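Local structure of terminase large subunit (Thermus phage G20c, 5M1N) at residues I39-G44 with A90-D95; L150-N155 with D176-S181. The protein drives viral DNA into empty capsids as an ATP-powered motor and, as a metal-dependent endonuclease, cuts the genome to start and end packaging. All coordinates share one frame; numbering follows the deposited sequence.

Contacts 1 and 2 supply metal ligands to one nuclease active site in an RNase H-like domain. Their centres lie about 15 Å apart, yet both reach the same manganese: contact 1 through Asp-42 at the end of a central strand, contact 2 through Asp-177 in the first turn of helix 177-186. Four waters, three of them also bonded to protein atoms of one contact or the other, complete the metal's six ligands. A second tie runs through the fold, where Ser-181 OG lies 2.9 Å from Gly-40 O, a probable hydrogen bond between the helix and the strand. The side chain of Asp-177 is about 8 Å from that of Asp-95, in contact 1, between nearest atoms.

Contact 1 of 2, residues I39-G44 with A90-D95; sequences IGADFG and AYVVAD. With MN (manganese (II) ion), chain D.
The nuclease site of this RNase H-like domain begins where neighbouring parallel strands 37-42 and 91-94 bring Asp-42 and Asp-95 side by side. The ladder of backbone bonds alternates between them: Ile-39 N gives to Tyr-91 O, Val-93 N to Ile-39 O, Ala-41 N to Val-93 O, and Asp-95 N closes the series on Ala-41 O at 3.1 Å, almost straight at 175°. On one face of the sheet Ala-41 CB meets Val-92 CG1 at 3.6 Å, and Ile-39 CG1 rests on Ala-90 CB at 3.9 Å; Leu-80 of helix 73-86 packs over Ile-39 and Val-92. Just after Asp-42, the ring of Phe-43 comes in edge first, its CD2 3.8 Å from Asp-95 O, which lies in the ring plane, with CE2 beside Ala-94 CB. The two aspartates have their carboxylate planes only 9° apart. With CG anti to the backbone N (chi1 -169°), the Asp-42 carboxylate comes alongside that of Asp-95 and still turns OD2 to manganese at 2.2 Å, while Asp-42 OD1 faces Asp-95 OD2 across 3.9 Å. One water donates to both of these facing oxygens, bridging the like charges. Another gives its protons to Asp-42 OD1 and Asp-95 O and accepts from Phe-43 N, tying the two segments together beyond the last backbone bond of the ladder. A metal-bound water also donates to Asp-42 OD1, at 2.6 Å. The other oxygen of Asp-95, OD1, is held by the backbone N of Val-119 and of Trp-97. Asp-42 is expected to serve both catalytic magnesium ions and Asp-95 the second; here manganese takes a single place, and the paired carboxylates are consistent with a site built to bind divalent metal ions.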
ATOM      1  N   ILE A  39       5.850   0.488  -6.531  1.00  6.49           N
ATOM      2  CA  ILE A  39       5.796   0.250  -5.089  1.00  6.57           C
ATOM      3  C   ILE A  39       4.885   1.288  -4.459  1.00  6.68           C
ATOM      4  O   ILE A  39       5.197   2.481  -4.489  1.00  7.31           O
ATOM      5  CB  ILE A  39       7.189   0.334  -4.423  1.00  6.75           C
ATOM      6  CG1 ILE A  39       8.185  -0.596  -5.137  1.00  7.00           C
ATOM      7  CG2 ILE A  39       7.085   0.003  -2.936  1.00  6.78           C
ATOM      8  CD1 ILE A  39       9.601  -0.537  -4.623  1.00  7.13           C
ATOM      9  N   GLY A  40       3.777   0.849  -3.863  1.00  6.57           N
ATOM     10  CA  GLY A  40       2.928   1.761  -3.096  1.00  6.72           C
ATOM     11  C   GLY A  40       3.566   1.994  -1.747  1.00  6.89           C
ATOM     12  O   GLY A  40       3.863   1.031  -1.047  1.00  7.64           O
ATOM     13  N   ALA A  41       3.770   3.255  -1.366  1.00  7.19           N
ATOM     14  CA  ALA A  41       4.506   3.582  -0.139  1.00  7.45           C
ATOM     15  C   ALA A  41       3.693   4.467   0.790  1.00  7.63           C
ATOM     16  O   ALA A  41       3.413   5.630   0.476  1.00  7.66           O
ATOM     17  CB  ALA A  41       5.822   4.257  -0.482  1.00  7.67           C
ATOM     18  N   ASP A  42       3.334   3.896   1.942  1.00  8.04           N
ATOM     19  CA  ASP A  42       2.778   4.640   3.057  1.00  8.92           C
ATOM     20  C   ASP A  42       3.883   4.718   4.101  1.00  9.47           C
ATOM     21  O   ASP A  42       4.325   3.695   4.603  1.00  9.60           O
ATOM     22  CB  ASP A  42       1.559   3.914   3.629  1.00  9.43           C
ATOM     23  CG  ASP A  42       0.793   4.763   4.615  1.00  9.98           C
ATOM     24  OD1 ASP A  42       0.577   5.967   4.319  1.00 11.47           O
ATOM     25  OD2 ASP A  42       0.407   4.247   5.695  1.00  9.93           O
ATOM     26  N   PHE A  43       4.362   5.928   4.379  1.00 10.05           N
ATOM     27  CA  PHE A  43       5.388   6.146   5.407  1.00 11.19           C
ATOM     28  C   PHE A  43       4.790   6.169   6.801  1.00 12.07           C
ATOM     29  O   PHE A  43       3.611   6.396   6.964  1.00 11.29           O
ATOM     30  CB  PHE A  43       6.125   7.448   5.129  1.00 11.52           C
ATOM     31  CG  PHE A  43       6.871   7.421   3.842  1.00 12.15           C
ATOM     32  CD1 PHE A  43       8.116   6.814   3.761  1.00 12.90           C
ATOM     33  CD2 PHE A  43       6.301   7.941   2.688  1.00 12.50           C
ATOM     34  CE1 PHE A  43       8.799   6.754   2.557  1.00 13.59           C
ATOM     35  CE2 PHE A  43       6.982   7.893   1.484  1.00 13.08           C
ATOM     36  CZ  PHE A  43       8.231   7.304   1.417  1.00 13.54           C
ATOM     37  N   GLY A  44       5.633   5.931   7.803  1.00 13.50           N
ATOM     38  CA  GLY A  44       5.236   5.945   9.220  1.00 15.54           C
ATOM     39  C   GLY A  44       5.772   7.195   9.899  1.00 17.46           C
ATOM     40  O   GLY A  44       6.990   7.378   9.989  1.00 17.65           O
ATOM     41  N   ALA A  90      12.073  -0.317  -9.607  1.00  8.78           N
ATOM     42  CA  ALA A  90      10.637  -0.104  -9.552  1.00  8.68           C
ATOM     43  C   ALA A  90      10.360   1.309  -9.073  1.00  8.54           C
ATOM     44  O   ALA A  90      11.004   1.784  -8.136  1.00  9.39           O
ATOM     45  CB  ALA A  90      10.008  -1.096  -8.600  1.00  8.40           C
ATOM     46  N   TYR A  91       9.393   1.982  -9.687  1.00  7.99           N
ATOM     47  CA  TYR A  91       9.045   3.328  -9.243  1.00  7.89           C
ATOM     48  C   TYR A  91       8.114   3.322  -8.040  1.00  7.95           C
ATOM     49  O   TYR A  91       7.240   2.464  -7.924  1.00  8.00           O
ATOM     50  CB  TYR A  91       8.485   4.168 -10.382  1.00  7.87           C
ATOM     51  CG  TYR A  91       7.090   3.901 -10.871  1.00  7.86           C
ATOM     52  CD1 TYR A  91       6.005   4.602 -10.357  1.00  7.88           C
ATOM     53  CD2 TYR A  91       6.858   3.012 -11.907  1.00  7.80           C
ATOM     54  CE1 TYR A  91       4.725   4.403 -10.858  1.00  7.92           C
ATOM     55  CE2 TYR A  91       5.582   2.797 -12.400  1.00  7.92           C
ATOM     56  CZ  TYR A  91       4.521   3.505 -11.880  1.00  7.92           C
ATOM     57  OH  TYR A  91       3.265   3.306 -12.385  1.00  8.03           O
ATOM     58  N   VAL A  92       8.307   4.288  -7.150  1.00  8.19           N
ATOM     59  CA  VAL A  92       7.541   4.403  -5.925  1.00  8.59           C
ATOM     60  C   VAL A  92       6.372   5.352  -6.147  1.00  8.69           C
ATOM     61  O   VAL A  92       6.551   6.442  -6.700  1.00  9.20           O
ATOM     62  CB  VAL A  92       8.438   4.899  -4.778  1.00  9.07           C
ATOM     63  CG1 VAL A  92       7.648   5.040  -3.484  1.00  9.63           C
ATOM     64  CG2 VAL A  92       9.606   3.944  -4.589  1.00  9.10           C
ATOM     65  N   VAL A  93       5.187   4.931  -5.729  1.00  8.48           N
ATOM     66  CA  VAL A  93       4.018   5.821  -5.606  1.00  8.71           C
ATOM     67  C   VAL A  93       3.950   6.220  -4.139  1.00  8.91           C
ATOM     68  O   VAL A  93       3.517   5.433  -3.287  1.00  9.10           O
ATOM     69  CB  VAL A  93       2.711   5.135  -6.038  1.00  9.11           C
ATOM     70  CG1 VAL A  93       1.559   6.140  -6.037  1.00  8.84           C
ATOM     71  CG2 VAL A  93       2.860   4.504  -7.409  1.00  9.74           C
ATOM     72  N   ALA A  94       4.418   7.429  -3.837  1.00  9.32           N
ATOM     73  CA  ALA A  94       4.680   7.862  -2.461  1.00 10.14           C
ATOM     74  C   ALA A  94       3.568   8.780  -1.984  1.00 10.26           C
ATOM     75  O   ALA A  94       3.323   9.833  -2.604  1.00 10.61           O
ATOM     76  CB  ALA A  94       6.004   8.592  -2.398  1.00 10.47           C
ATOM     77  N   ASP A  95       2.923   8.426  -0.871  1.00 10.64           N
ATOM     78  CA  ASP A  95       2.023   9.352  -0.199  1.00 11.25           C
ATOM     79  C   ASP A  95       2.883  10.317   0.583  1.00 11.99           C
ATOM     80  O   ASP A  95       3.297  10.046   1.718  1.00 11.70           O
ATOM     81  CB  ASP A  95       1.018   8.676   0.723  1.00 11.11           C
ATOM     82  CG  ASP A  95       0.219   9.678   1.539  1.00 11.16           C
ATOM     83  OD1 ASP A  95       0.195  10.888   1.184  1.00 11.07           O
ATOM     84  OD2 ASP A  95      -0.373   9.257   2.545  1.00 11.90           O
TER
HETATM   85 MN    MN D 502      -0.434   5.099   7.492  1.00 10.18          MN
HETATM   86  O   HOH W   1       2.586   8.220   3.834  1.00 11.76           O
HETATM   87  O   HOH W   2      -1.724   6.924   2.962  1.00 16.19           O
HETATM   88  O   HOH W   3      -0.138   7.053   6.549  1.00 12.30           O
HETATM   89  O   HOH W   4       1.635   5.154   8.353  1.00 11.14           O
HETATM   90  O   HOH W   5      -1.111   6.260   9.104  1.00 13.33           O
HETATM   91  O   HOH W   6      -2.467   5.012   6.584  1.00 12.16           O

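Contact 2 of 2, residues L150-N155 with D176-S181; sequences LDELRN and DDIVMS. With MN (manganese (II) ion), chain D.
Glu-152 reaches out of helix 147-154 and lays its carboxylate on the N-terminal turn of helix 177-186, which crosses it nearly at right angles (-87°) with the short axes 8.9 Å apart. The close-packed part is centred on OE1. Through its syn lone pair, Glu-152 OE1 accepts from Ile-178 N at 2.8 Å, with a bent N-H angle of 133°. A weak second bond, 3.4 Å long, joins Val-179 N to Glu-152 OE1. The same oxygen is pressed against Ile-178 CB, 3.1 Å away, while OE2 lies near CG1 and CD1 of that side chain. An unusual chi1 of -131°, followed by an extended chi2, carries the carboxylate across to the helix start. Beside this grip, Val-179 CG2 sits 3.6 Å from Glu-152 O and, more loosely, 4.1 Å from Leu-153 CD2; Ile-129 of helix 122-137 packs on Val-179 as well. The other side of the contact is looser and watery. Here no direct bond joins Glu-152 OE2 to Asp-177 OD2; a single water donates to both. Asp-177 turns its OD1 to manganese at 2.1 Å, and the partly exposed Asp-176 holds a metal-bound water through OD1. Asp-42 supplies the metal's remaining protein ligand. Glu-152 thus acts from the second shell: it grips backbone N-H groups at the start of the helix that carries Asp-177, and its water reaches the oxygen of Asp-177 that does not bind the metal, an arrangement likely to steady the orientation of that ligand.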
ATOM      1  N   LEU A 150      -5.143  -9.403   5.469  1.00  8.46           N
ATOM      2  CA  LEU A 150      -6.543  -9.702   5.196  1.00  8.98           C
ATOM      3  C   LEU A 150      -7.459  -9.067   6.227  1.00  8.77           C
ATOM      4  O   LEU A 150      -8.518  -8.560   5.879  1.00  8.64           O
ATOM      5  CB  LEU A 150      -6.759 -11.217   5.123  1.00  9.84           C
ATOM      6  CG  LEU A 150      -5.982 -11.914   3.996  1.00 11.12           C
ATOM      7  CD1 LEU A 150      -6.337 -13.382   3.980  1.00 11.56           C
ATOM      8  CD2 LEU A 150      -6.244 -11.310   2.623  1.00 11.73           C
ATOM      9  N   ASP A 151      -7.033  -9.072   7.488  1.00  8.47           N
ATOM     10  CA  ASP A 151      -7.812  -8.450   8.564  1.00  8.67           C
ATOM     11  C   ASP A 151      -7.945  -6.940   8.386  1.00  8.33           C
ATOM     12  O   ASP A 151      -9.016  -6.367   8.642  1.00  8.63           O
ATOM     13  CB  ASP A 151      -7.192  -8.734   9.929  1.00  9.10           C
ATOM     14  CG  ASP A 151      -7.418 -10.160  10.409  1.00  9.82           C
ATOM     15  OD1 ASP A 151      -8.231 -10.904   9.828  1.00 11.00           O
ATOM     16  OD2 ASP A 151      -6.766 -10.525  11.389  1.00 10.59           O
ATOM     17  N   GLU A 152      -6.879  -6.290   7.924  1.00  8.24           N
ATOM     18  CA  GLU A 152      -6.947  -4.849   7.723  1.00  8.27           C
ATOM     19  C   GLU A 152      -7.933  -4.518   6.591  1.00  7.96           C
ATOM     20  O   GLU A 152      -8.693  -3.539   6.691  1.00  7.89           O
ATOM     21  CB  GLU A 152      -5.558  -4.241   7.469  1.00  8.84           C
ATOM     22  CG  GLU A 152      -5.289  -3.038   8.331  1.00  9.74           C
ATOM     23  CD  GLU A 152      -3.913  -2.464   8.141  1.00  9.29           C
ATOM     24  OE1 GLU A 152      -3.770  -1.798   7.113  1.00  9.57           O
ATOM     25  OE2 GLU A 152      -3.061  -2.619   9.036  1.00  9.01           O
ATOM     26  N   LEU A 153      -7.939  -5.332   5.535  1.00  7.88           N
ATOM     27  CA  LEU A 153      -8.919  -5.185   4.470  1.00  8.07           C
ATOM     28  C   LEU A 153     -10.336  -5.458   4.981  1.00  7.96           C
ATOM     29  O   LEU A 153     -11.254  -4.680   4.719  1.00  8.53           O
ATOM     30  CB  LEU A 153      -8.571  -6.105   3.294  1.00  8.12           C
ATOM     31  CG  LEU A 153      -7.286  -5.740   2.528  1.00  8.35           C
ATOM     32  CD1 LEU A 153      -6.854  -6.886   1.622  1.00  8.75           C
ATOM     33  CD2 LEU A 153      -7.454  -4.468   1.719  1.00  8.46           C
ATOM     34  N   ARG A 154     -10.511  -6.545   5.725  1.00  8.22           N
ATOM     35  CA  ARG A 154     -11.824  -6.895   6.274  1.00  8.70           C
ATOM     36  C   ARG A 154     -12.396  -5.805   7.167  1.00  8.79           C
ATOM     37  O   ARG A 154     -13.601  -5.562   7.138  1.00  9.35           O
ATOM     38  CB  ARG A 154     -11.744  -8.193   7.068  1.00  9.12           C
ATOM     39  N   ASN A 155     -11.542  -5.162   7.958  1.00  8.64           N
ATOM     40  CA  ASN A 155     -12.011  -4.184   8.945  1.00  8.73           C
ATOM     41  C   ASN A 155     -12.072  -2.747   8.418  1.00  8.41           C
ATOM     42  O   ASN A 155     -12.357  -1.836   9.192  1.00  8.78           O
ATOM     43  CB  ASN A 155     -11.169  -4.262  10.232  1.00  9.06           C
ATOM     44  CG  ASN A 155     -11.668  -5.320  11.204  1.00  9.58           C
ATOM     45  OD1 ASN A 155     -12.407  -6.228  10.821  1.00 10.76           O
ATOM     46  ND2 ASN A 155     -11.260  -5.213  12.465  1.00  9.60           N
ATOM     47  N   ASP A 176      -4.770   1.281   8.995  1.00  8.05           N
ATOM     48  CA  ASP A 176      -5.090   1.093   7.578  1.00  8.11           C
ATOM     49  C   ASP A 176      -3.892   1.282   6.662  1.00  7.52           C
ATOM     50  O   ASP A 176      -4.062   1.480   5.473  1.00  7.35           O
ATOM     51  CB  ASP A 176      -6.246   2.006   7.153  1.00  8.89           C
ATOM     52  CG  ASP A 176      -5.886   3.465   7.197  1.00  9.79           C
ATOM     53  OD1 ASP A 176      -4.727   3.808   7.484  1.00 10.51           O
ATOM     54  OD2 ASP A 176      -6.782   4.297   6.955  1.00 11.21           O
ATOM     55  N   ASP A 177      -2.688   1.168   7.200  1.00  7.19           N
ATOM     56  CA  ASP A 177      -1.482   1.444   6.416  1.00  6.94           C
ATOM     57  C   ASP A 177      -1.296   0.432   5.295  1.00  6.59           C
ATOM     58  O   ASP A 177      -0.802   0.777   4.225  1.00  6.40           O
ATOM     59  CB  ASP A 177      -0.263   1.477   7.325  1.00  7.22           C
ATOM     60  CG  ASP A 177      -0.567   2.138   8.648  1.00  7.42           C
ATOM     61  OD1 ASP A 177      -0.762   3.382   8.670  1.00  8.16           O
ATOM     62  OD2 ASP A 177      -0.697   1.391   9.637  1.00  7.86           O
ATOM     63  N   ILE A 178      -1.689  -0.814   5.545  1.00  6.36           N
ATOM     64  CA  ILE A 178      -1.621  -1.849   4.516  1.00  6.38           C
ATOM     65  C   ILE A 178      -2.624  -1.533   3.412  1.00  6.35           C
ATOM     66  O   ILE A 178      -2.295  -1.592   2.223  1.00  6.31           O
ATOM     67  CB  ILE A 178      -1.861  -3.264   5.086  1.00  6.39           C
ATOM     68  CG1 ILE A 178      -0.812  -3.600   6.159  1.00  6.49           C
ATOM     69  CG2 ILE A 178      -1.846  -4.297   3.964  1.00  6.45           C
ATOM     70  CD1 ILE A 178      -1.093  -4.868   6.935  1.00  6.58           C
ATOM     71  N   VAL A 179      -3.845  -1.195   3.806  1.00  6.49           N
ATOM     72  CA  VAL A 179      -4.882  -0.837   2.838  1.00  6.81           C
ATOM     73  C   VAL A 179      -4.396   0.300   1.938  1.00  6.84           C
ATOM     74  O   VAL A 179      -4.515   0.236   0.714  1.00  6.48           O
ATOM     75  CB  VAL A 179      -6.186  -0.414   3.545  1.00  6.96           C
ATOM     76  CG1 VAL A 179      -7.255  -0.055   2.520  1.00  7.18           C
ATOM     77  CG2 VAL A 179      -6.691  -1.520   4.469  1.00  7.00           C
ATOM     78  N   MET A 180      -3.846   1.335   2.551  1.00  7.01           N
ATOM     79  CA  MET A 180      -3.408   2.503   1.799  1.00  7.42           C
ATOM     80  C   MET A 180      -2.218   2.203   0.891  1.00  7.04           C
ATOM     81  O   MET A 180      -2.189   2.658  -0.248  1.00  6.76           O
ATOM     82  CB  MET A 180      -3.109   3.663   2.754  1.00  8.57           C
ATOM     83  CG  MET A 180      -4.363   4.222   3.415  1.00  9.60           C
ATOM     84  SD  MET A 180      -5.718   4.626   2.294  1.00 11.60           S
ATOM     85  CE  MET A 180      -4.926   5.744   1.151  1.00 12.07           C
ATOM     86  N   SER A 181      -1.251   1.438   1.391  1.00  6.67           N
ATOM     87  CA  SER A 181      -0.117   1.024   0.575  1.00  6.55           C
ATOM     88  C   SER A 181      -0.564   0.230  -0.651  1.00  6.31           C
ATOM     89  O   SER A 181      -0.117   0.497  -1.768  1.00  6.43           O
ATOM     90  CB  SER A 181       0.861   0.228   1.435  1.00  6.50           C
ATOM     91  OG  SER A 181       1.927  -0.271   0.646  1.00  6.61           O
TER
HETATM   92 MN    MN D 502      -0.434   5.099   7.492  1.00 10.18          MN
HETATM   93  O   HOH W   7      -0.608  -1.417   9.268  1.00  7.97           O
HETATM   94  O   HOH W   6      -2.467   5.012   6.584  1.00 12.16           O
HETATM   95  O   HOH W   4       1.635   5.154   8.353  1.00 11.14           O
HETATM   96  O   HOH W   5      -1.111   6.260   9.104  1.00 13.33           O
HETATM   97  O   HOH W   3      -0.138   7.053   6.549  1.00 12.30           O